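Local structure of glycosyl transferase (Staphylococcus aureus, 5U02) at residues I120-N123 with Y128-G131; L155-F160 with G165-R170. The protein is a glycosyl transferase, modelled here as a helical linker region followed by two beta domains of the E-set clan, and forms an assembly of three copies. All coordinates share one frame; numbering follows the deposited sequence.

In the fold
Contact 1 (120-123 with 128-131) and contact 2 (155-160 with 165-170) follow one another along the chain, the first closing before the second opens. Contact 1 belongs to a small antiparallel sheet beside the helices that begin the chain, and its centre is about 29 Å from the centre of the chain. Contact 2 is in the first of two domains of the E-set clan, about 9 Å from that centre. The two contacts do not touch: their centres are 21 Å apart and their nearest atoms about 9 Å. One is a hydrogen-bonded strand pair, the other a side-chain contact across a buried core. Only contact 2 has residues that reach neighbouring subunits.

Contact 1. Residues I120-N123 with Y128-G131; sequences IQFN and YFEG
I120 and F129 pair across the beta hairpin of strands 117-121 and 129-132, as an antiparallel hydrogen-bonded pair. I120 N donates to F129 O at 2.9 Å in a nearly straight bond. F129 N returns a bond to I120 O over the same length, but more bent. That oxygen also receives a CA-H...O contact from Y128 CA. The hairpin is part of a three-stranded antiparallel sheet whose other outer strand is 110-114.

The tight side carries I120, F122 and F129. I120 CG2 sits over the centre of the F122 ring, 3.4 Å above its plane. The F122 edge atom CE2 approaches F129 CD1 at 4.1 Å, and the two side chains cross at about a right angle. Helix 93-105 packs on F122 through T98, V99, S102 and Y103. P83 of helix 82-89 touches both phenylalanines, and H86 meets F129 edge-to-face. The hairpin is thereby seated on the helical region.

The other face, with Q121 and Y128, is more open to solvent. Y128 is exposed, and its ring crosses the Q121 side chain obliquely, one face turned to CB. Q121 CG is anti to the backbone N (chi1 167°). The chain beyond CG is extended and brings the amide toward the phenol end, with Q121 OE1 3.7 Å from Y128 OH but not bonded to it. The amide plane is 28° from the ring plane. Q121 NE2 is hydrogen-bonded to E126 O in the turn, which ties down the amide end. The CH-pi contact is centred: Q121 CB stands 3.5 Å from the centroid of the Y128 ring, 8° off the ring normal.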
ATOM      1  N   ILE A 120       1.895   5.795  28.520  1.00 65.07           N
ATOM      2  CA  ILE A 120       3.100   6.581  28.275  1.00 64.80           C
ATOM      3  C   ILE A 120       3.908   6.722  29.559  1.00 68.70           C
ATOM      4  O   ILE A 120       3.359   7.072  30.608  1.00 70.42           O
ATOM      5  CB  ILE A 120       2.756   7.978  27.721  1.00 63.04           C
ATOM      6  CG1 ILE A 120       1.974   7.866  26.414  1.00 60.25           C
ATOM      7  CG2 ILE A 120       4.023   8.791  27.521  1.00 62.69           C
ATOM      8  CD1 ILE A 120       1.354   9.173  25.967  1.00 57.46           C
ATOM      9  N   GLN A 121       5.215   6.466  29.465  1.00 69.58           N
ATOM     10  CA  GLN A 121       6.184   6.904  30.462  1.00 72.55           C
ATOM     11  C   GLN A 121       7.053   7.967  29.804  1.00 73.62           C
ATOM     12  O   GLN A 121       7.730   7.687  28.808  1.00 75.85           O
ATOM     13  CB  GLN A 121       7.033   5.741  30.984  1.00 73.37           C
ATOM     14  CG  GLN A 121       8.251   6.210  31.790  1.00 72.19           C
ATOM     15  CD  GLN A 121       9.306   5.122  32.022  1.00 75.56           C
ATOM     16  OE1 GLN A 121       9.714   4.430  31.094  1.00 70.77           O
ATOM     17  NE2 GLN A 121       9.765   4.990  33.262  1.00 73.28           N
ATOM     18  N   PHE A 122       7.022   9.187  30.348  1.00 67.97           N
ATOM     19  CA  PHE A 122       7.600  10.319  29.630  1.00 68.94           C
ATOM     20  C   PHE A 122       9.107  10.438  29.827  1.00 70.36           C
ATOM     21  O   PHE A 122       9.798  10.976  28.955  1.00 68.37           O
ATOM     22  CB  PHE A 122       6.906  11.612  30.051  1.00 68.42           C
ATOM     23  CG  PHE A 122       5.497  11.735  29.538  1.00 64.03           C
ATOM     24  CD1 PHE A 122       5.239  12.230  28.266  1.00 61.37           C
ATOM     25  CD2 PHE A 122       4.431  11.341  30.323  1.00 59.80           C
ATOM     26  CE1 PHE A 122       3.937  12.336  27.798  1.00 57.44           C
ATOM     27  CE2 PHE A 122       3.134  11.446  29.865  1.00 59.06           C
ATOM     28  CZ  PHE A 122       2.883  11.943  28.601  1.00 56.88           C
ATOM     29  N   ASN A 123       9.636   9.951  30.946  1.00 73.43           N
ATOM     30  CA  ASN A 123      11.071   9.979  31.196  1.00 76.54           C
ATOM     31  C   ASN A 123      11.463   8.742  31.987  1.00 80.43           C
ATOM     32  O   ASN A 123      10.617   8.056  32.566  1.00 79.61           O
ATOM     33  CB  ASN A 123      11.497  11.257  31.937  1.00 78.36           C
ATOM     34  CG  ASN A 123      11.877  12.386  30.988  1.00 79.41           C
ATOM     35  OD1 ASN A 123      12.977  12.400  30.432  1.00 78.98           O
ATOM     36  ND2 ASN A 123      10.962  13.326  30.787  1.00 80.55           N
ATOM     37  N   TYR A 128       4.059   5.252  34.634  1.00 75.13           N
ATOM     38  CA  TYR A 128       3.301   5.118  33.398  1.00 73.64           C
ATOM     39  C   TYR A 128       1.895   5.657  33.629  1.00 76.30           C
ATOM     40  O   TYR A 128       1.178   5.171  34.512  1.00 79.70           O
ATOM     41  CB  TYR A 128       3.231   3.658  32.947  1.00 73.87           C
ATOM     42  CG  TYR A 128       4.373   3.178  32.076  1.00 72.92           C
ATOM     43  CD1 TYR A 128       5.586   2.793  32.634  1.00 74.81           C
ATOM     44  CD2 TYR A 128       4.225   3.075  30.697  1.00 70.54           C
ATOM     45  CE1 TYR A 128       6.624   2.336  31.844  1.00 75.16           C
ATOM     46  CE2 TYR A 128       5.257   2.621  29.899  1.00 70.62           C
ATOM     47  CZ  TYR A 128       6.456   2.253  30.479  1.00 75.36           C
ATOM     48  OH  TYR A 128       7.487   1.799  29.691  1.00 77.32           O
ATOM     49  N   PHE A 129       1.506   6.660  32.847  1.00 76.75           N
ATOM     50  CA  PHE A 129       0.122   7.108  32.796  1.00 79.22           C
ATOM     51  C   PHE A 129      -0.594   6.338  31.695  1.00 81.62           C
ATOM     52  O   PHE A 129      -0.133   6.307  30.549  1.00 83.43           O
ATOM     53  CB  PHE A 129       0.040   8.614  32.547  1.00 76.55           C
ATOM     54  CG  PHE A 129       0.731   9.438  33.597  1.00 76.04           C
ATOM     55  CD1 PHE A 129       2.072   9.764  33.470  1.00 73.95           C
ATOM     56  CD2 PHE A 129       0.042   9.876  34.717  1.00 77.79           C
ATOM     57  CE1 PHE A 129       2.712  10.517  34.438  1.00 74.64           C
ATOM     58  CE2 PHE A 129       0.676  10.630  35.686  1.00 77.36           C
ATOM     59  CZ  PHE A 129       2.012  10.951  35.545  1.00 76.73           C
ATOM     60  N   GLU A 130      -1.713   5.711  32.041  1.00 80.74           N
ATOM     61  CA  GLU A 130      -2.341   4.726  31.175  1.00 77.24           C
ATOM     62  C   GLU A 130      -3.706   5.207  30.698  1.00 76.61           C
ATOM     63  O   GLU A 130      -4.419   5.921  31.411  1.00 79.37           O
ATOM     64  CB  GLU A 130      -2.472   3.378  31.906  1.00 76.20           C
ATOM     65  CG  GLU A 130      -1.263   3.056  32.784  1.00 77.40           C
ATOM     66  CD  GLU A 130      -0.982   1.568  32.907  1.00 79.53           C
ATOM     67  OE1 GLU A 130      -0.767   1.096  34.041  1.00 80.60           O
ATOM     68  OE2 GLU A 130      -0.968   0.870  31.873  1.00 80.76           O
ATOM     69  N   GLY A 131      -4.056   4.818  29.472  1.00 73.93           N
ATOM     70  CA  GLY A 131      -5.374   5.077  28.922  1.00 72.63           C
ATOM     71  C   GLY A 131      -5.591   6.477  28.381  1.00 71.06           C
ATOM     72  O   GLY A 131      -6.632   7.088  28.636  1.00 74.31           O
TER

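Contact 2. Residues L155-F160 with G165-R170; sequences LTLNEF and GHYDVR
F160 turns the edge of its ring to a face of Y167 in a T-shaped stack. The centroids are 5.1 Å apart and the planes stand at 72°. F160 CE2 lies over the centre of the tyrosine ring and comes within 3.9 Å of Y167 CD2. L157 comes in on the same side of the ring, nearer the phenol end, running against Y167; L157 CD1 is 3.6 Å from Y167 OH. V169 CG1 lies in the ring plane at the edge. A chi1 of 53°, with CG between the backbone N and the carbonyl carbon, turns the Y167 ring toward L157 and F160.

Y167 is buried, and its hydroxyl has two polar partners: it is hydrogen-bonded to the Y194 hydroxyl and to K192 NZ. These bonds fix the far end of the ring. Further out, V139 and L217 pack on L157, while I134, P137, V219 and I221 pack on F160. In the turn before Y167, G165 O accepts a hydrogen bond from Q220 NE2 of a second subunit.

No backbone hydrogen bond joins the two segments. L157 of strand 150-159 and F160 just after it meet Y167, just before strand 168-175. The two strands approach through side chains at this end, consistent with the core of an E-set, immunoglobulin-like beta sandwich.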
ATOM      1  N   LEU A 155       0.191  16.210   2.206  1.00 26.68           N
ATOM      2  CA  LEU A 155      -0.487  16.540   3.451  1.00 26.40           C
ATOM      3  C   LEU A 155       0.485  16.332   4.599  1.00 29.84           C
ATOM      4  O   LEU A 155       1.081  15.257   4.725  1.00 29.44           O
ATOM      5  CB  LEU A 155      -1.736  15.679   3.645  1.00 27.93           C
ATOM      6  CG  LEU A 155      -2.765  15.810   2.519  1.00 31.10           C
ATOM      7  CD1 LEU A 155      -3.978  14.949   2.810  1.00 33.48           C
ATOM      8  CD2 LEU A 155      -3.163  17.264   2.337  1.00 30.12           C
ATOM      9  N   THR A 156       0.651  17.360   5.427  1.00 30.80           N
ATOM     10  CA  THR A 156       1.587  17.325   6.542  1.00 28.27           C
ATOM     11  C   THR A 156       0.807  17.279   7.850  1.00 32.80           C
ATOM     12  O   THR A 156      -0.001  18.171   8.131  1.00 32.70           O
ATOM     13  CB  THR A 156       2.520  18.535   6.513  1.00 29.08           C
ATOM     14  OG1 THR A 156       3.297  18.501   5.311  1.00 31.00           O
ATOM     15  CG2 THR A 156       3.459  18.513   7.708  1.00 30.15           C
ATOM     16  N   LEU A 157       1.042  16.236   8.640  1.00 34.67           N
ATOM     17  CA  LEU A 157       0.487  16.148   9.989  1.00 34.49           C
ATOM     18  C   LEU A 157       1.359  16.994  10.907  1.00 38.90           C
ATOM     19  O   LEU A 157       2.437  16.568  11.322  1.00 35.82           O
ATOM     20  CB  LEU A 157       0.437  14.701  10.463  1.00 33.02           C
ATOM     21  CG  LEU A 157      -0.168  13.654   9.533  1.00 34.35           C
ATOM     22  CD1 LEU A 157      -0.334  12.337  10.279  1.00 37.57           C
ATOM     23  CD2 LEU A 157      -1.489  14.134   8.987  1.00 33.75           C
ATOM     24  N   ASN A 158       0.899  18.207  11.219  1.00 49.15           N
ATOM     25  CA  ASN A 158       1.693  19.090  12.069  1.00 57.44           C
ATOM     26  C   ASN A 158       1.681  18.627  13.519  1.00 62.02           C
ATOM     27  O   ASN A 158       2.702  18.713  14.212  1.00 64.69           O
ATOM     28  CB  ASN A 158       1.188  20.530  11.960  1.00 61.43           C
ATOM     29  CG  ASN A 158       1.776  21.266  10.768  1.00 62.74           C
ATOM     30  OD1 ASN A 158       2.675  20.760  10.095  1.00 63.72           O
ATOM     31  ND2 ASN A 158       1.287  22.475  10.517  1.00 63.47           N
ATOM     32  N   GLU A 159       0.542  18.135  13.999  1.00 64.20           N
ATOM     33  CA  GLU A 159       0.438  17.666  15.373  1.00 64.75           C
ATOM     34  C   GLU A 159      -0.335  16.359  15.408  1.00 59.65           C
ATOM     35  O   GLU A 159      -1.404  16.244  14.802  1.00 58.62           O
ATOM     36  CB  GLU A 159      -0.231  18.707  16.273  1.00 67.94           C
ATOM     37  CG  GLU A 159       0.717  19.805  16.720  1.00 74.41           C
ATOM     38  CD  GLU A 159       0.092  20.750  17.726  1.00 78.67           C
ATOM     39  OE1 GLU A 159      -0.937  20.380  18.331  1.00 77.80           O
ATOM     40  OE2 GLU A 159       0.635  21.858  17.918  1.00 81.40           O
ATOM     41  N   PHE A 160       0.222  15.382  16.117  1.00 54.32           N
ATOM     42  CA  PHE A 160      -0.369  14.060  16.253  1.00 50.95           C
ATOM     43  C   PHE A 160       0.312  13.384  17.430  1.00 52.35           C
ATOM     44  O   PHE A 160       1.545  13.371  17.510  1.00 51.89           O
ATOM     45  CB  PHE A 160      -0.191  13.235  14.972  1.00 45.37           C
ATOM     46  CG  PHE A 160      -1.179  12.113  14.829  1.00 46.18           C
ATOM     47  CD1 PHE A 160      -2.324  12.071  15.609  1.00 47.20           C
ATOM     48  CD2 PHE A 160      -0.952  11.085  13.927  1.00 47.93           C
ATOM     49  CE1 PHE A 160      -3.230  11.034  15.483  1.00 48.61           C
ATOM     50  CE2 PHE A 160      -1.853  10.045  13.795  1.00 48.87           C
ATOM     51  CZ  PHE A 160      -2.996  10.019  14.576  1.00 48.70           C
ATOM     52  N   GLY A 165       4.700   5.558  11.626  1.00 55.32           N
ATOM     53  CA  GLY A 165       4.879   4.135  11.456  1.00 57.58           C
ATOM     54  C   GLY A 165       3.838   3.263  12.130  1.00 54.40           C
ATOM     55  O   GLY A 165       3.678   2.104  11.733  1.00 56.81           O
ATOM     56  N   HIS A 166       3.135   3.774  13.135  1.00 49.70           N
ATOM     57  CA  HIS A 166       2.166   2.975  13.871  1.00 53.41           C
ATOM     58  C   HIS A 166       0.738   3.205  13.398  1.00 51.32           C
ATOM     59  O   HIS A 166      -0.191   2.610  13.952  1.00 54.94           O
ATOM     60  CB  HIS A 166       2.294   3.255  15.369  1.00 59.47           C
ATOM     61  CG  HIS A 166       3.681   3.055  15.894  1.00 64.61           C
ATOM     62  ND1 HIS A 166       4.260   1.809  16.001  1.00 65.46           N
ATOM     63  CD2 HIS A 166       4.611   3.941  16.324  1.00 67.40           C
ATOM     64  CE1 HIS A 166       5.485   1.934  16.479  1.00 67.43           C
ATOM     65  NE2 HIS A 166       5.723   3.217  16.685  1.00 68.73           N
ATOM     66  N   TYR A 167       0.543   4.048  12.387  1.00 45.66           N
ATOM     67  CA  TYR A 167      -0.772   4.304  11.822  1.00 40.77           C
ATOM     68  C   TYR A 167      -0.674   4.234  10.307  1.00 39.78           C
ATOM     69  O   TYR A 167       0.413   4.306   9.730  1.00 44.15           O
ATOM     70  CB  TYR A 167      -1.318   5.670  12.262  1.00 35.88           C
ATOM     71  CG  TYR A 167      -0.372   6.816  11.986  1.00 36.66           C
ATOM     72  CD1 TYR A 167      -0.482   7.560  10.822  1.00 37.22           C
ATOM     73  CD2 TYR A 167       0.635   7.151  12.885  1.00 39.72           C
ATOM     74  CE1 TYR A 167       0.382   8.607  10.557  1.00 37.15           C
ATOM     75  CE2 TYR A 167       1.503   8.200  12.630  1.00 39.83           C
ATOM     76  CZ  TYR A 167       1.371   8.923  11.464  1.00 37.88           C
ATOM     77  OH  TYR A 167       2.230   9.965  11.200  1.00 37.18           O
ATOM     78  N   ASP A 168      -1.826   4.084   9.662  1.00 39.07           N
ATOM     79  CA  ASP A 168      -1.921   4.118   8.211  1.00 37.73           C
ATOM     80  C   ASP A 168      -2.726   5.336   7.786  1.00 36.47           C
ATOM     81  O   ASP A 168      -3.594   5.814   8.525  1.00 35.83           O
ATOM     82  CB  ASP A 168      -2.576   2.848   7.657  1.00 42.52           C
ATOM     83  CG  ASP A 168      -1.827   1.586   8.037  1.00 47.97           C
ATOM     84  OD1 ASP A 168      -0.628   1.674   8.371  1.00 51.45           O
ATOM     85  OD2 ASP A 168      -2.443   0.501   7.996  1.00 49.03           O
ATOM     86  N   VAL A 169      -2.430   5.841   6.592  1.00 33.60           N
ATOM     87  CA  VAL A 169      -3.130   6.992   6.036  1.00 32.51           C
ATOM     88  C   VAL A 169      -3.515   6.684   4.596  1.00 33.06           C
ATOM     89  O   VAL A 169      -2.770   6.019   3.868  1.00 38.92           O
ATOM     90  CB  VAL A 169      -2.288   8.288   6.114  1.00 35.78           C
ATOM     91  CG1 VAL A 169      -1.812   8.540   7.541  1.00 39.56           C
ATOM     92  CG2 VAL A 169      -1.113   8.244   5.159  1.00 32.77           C
ATOM     93  N   ARG A 170      -4.696   7.149   4.201  1.00 32.05           N
ATOM     94  CA  ARG A 170      -5.146   7.102   2.820  1.00 32.36           C
ATOM     95  C   ARG A 170      -5.788   8.439   2.493  1.00 27.68           C
ATOM     96  O   ARG A 170      -6.277   9.138   3.382  1.00 26.64           O
ATOM     97  CB  ARG A 170      -6.162   5.975   2.564  1.00 33.71           C
ATOM     98  CG  ARG A 170      -5.682   4.587   2.921  1.00 43.09           C
ATOM     99  CD  ARG A 170      -6.590   3.517   2.320  1.00 47.47           C
ATOM    100  NE  ARG A 170      -7.905   3.450   2.956  1.00 46.54           N
ATOM    101  CZ  ARG A 170      -8.896   2.673   2.520  1.00 44.95           C
ATOM    102  NH1 ARG A 170      -8.715   1.909   1.448  1.00 45.52           N
ATOM    103  NH2 ARG A 170     -10.066   2.657   3.151  1.00 38.00           N
TER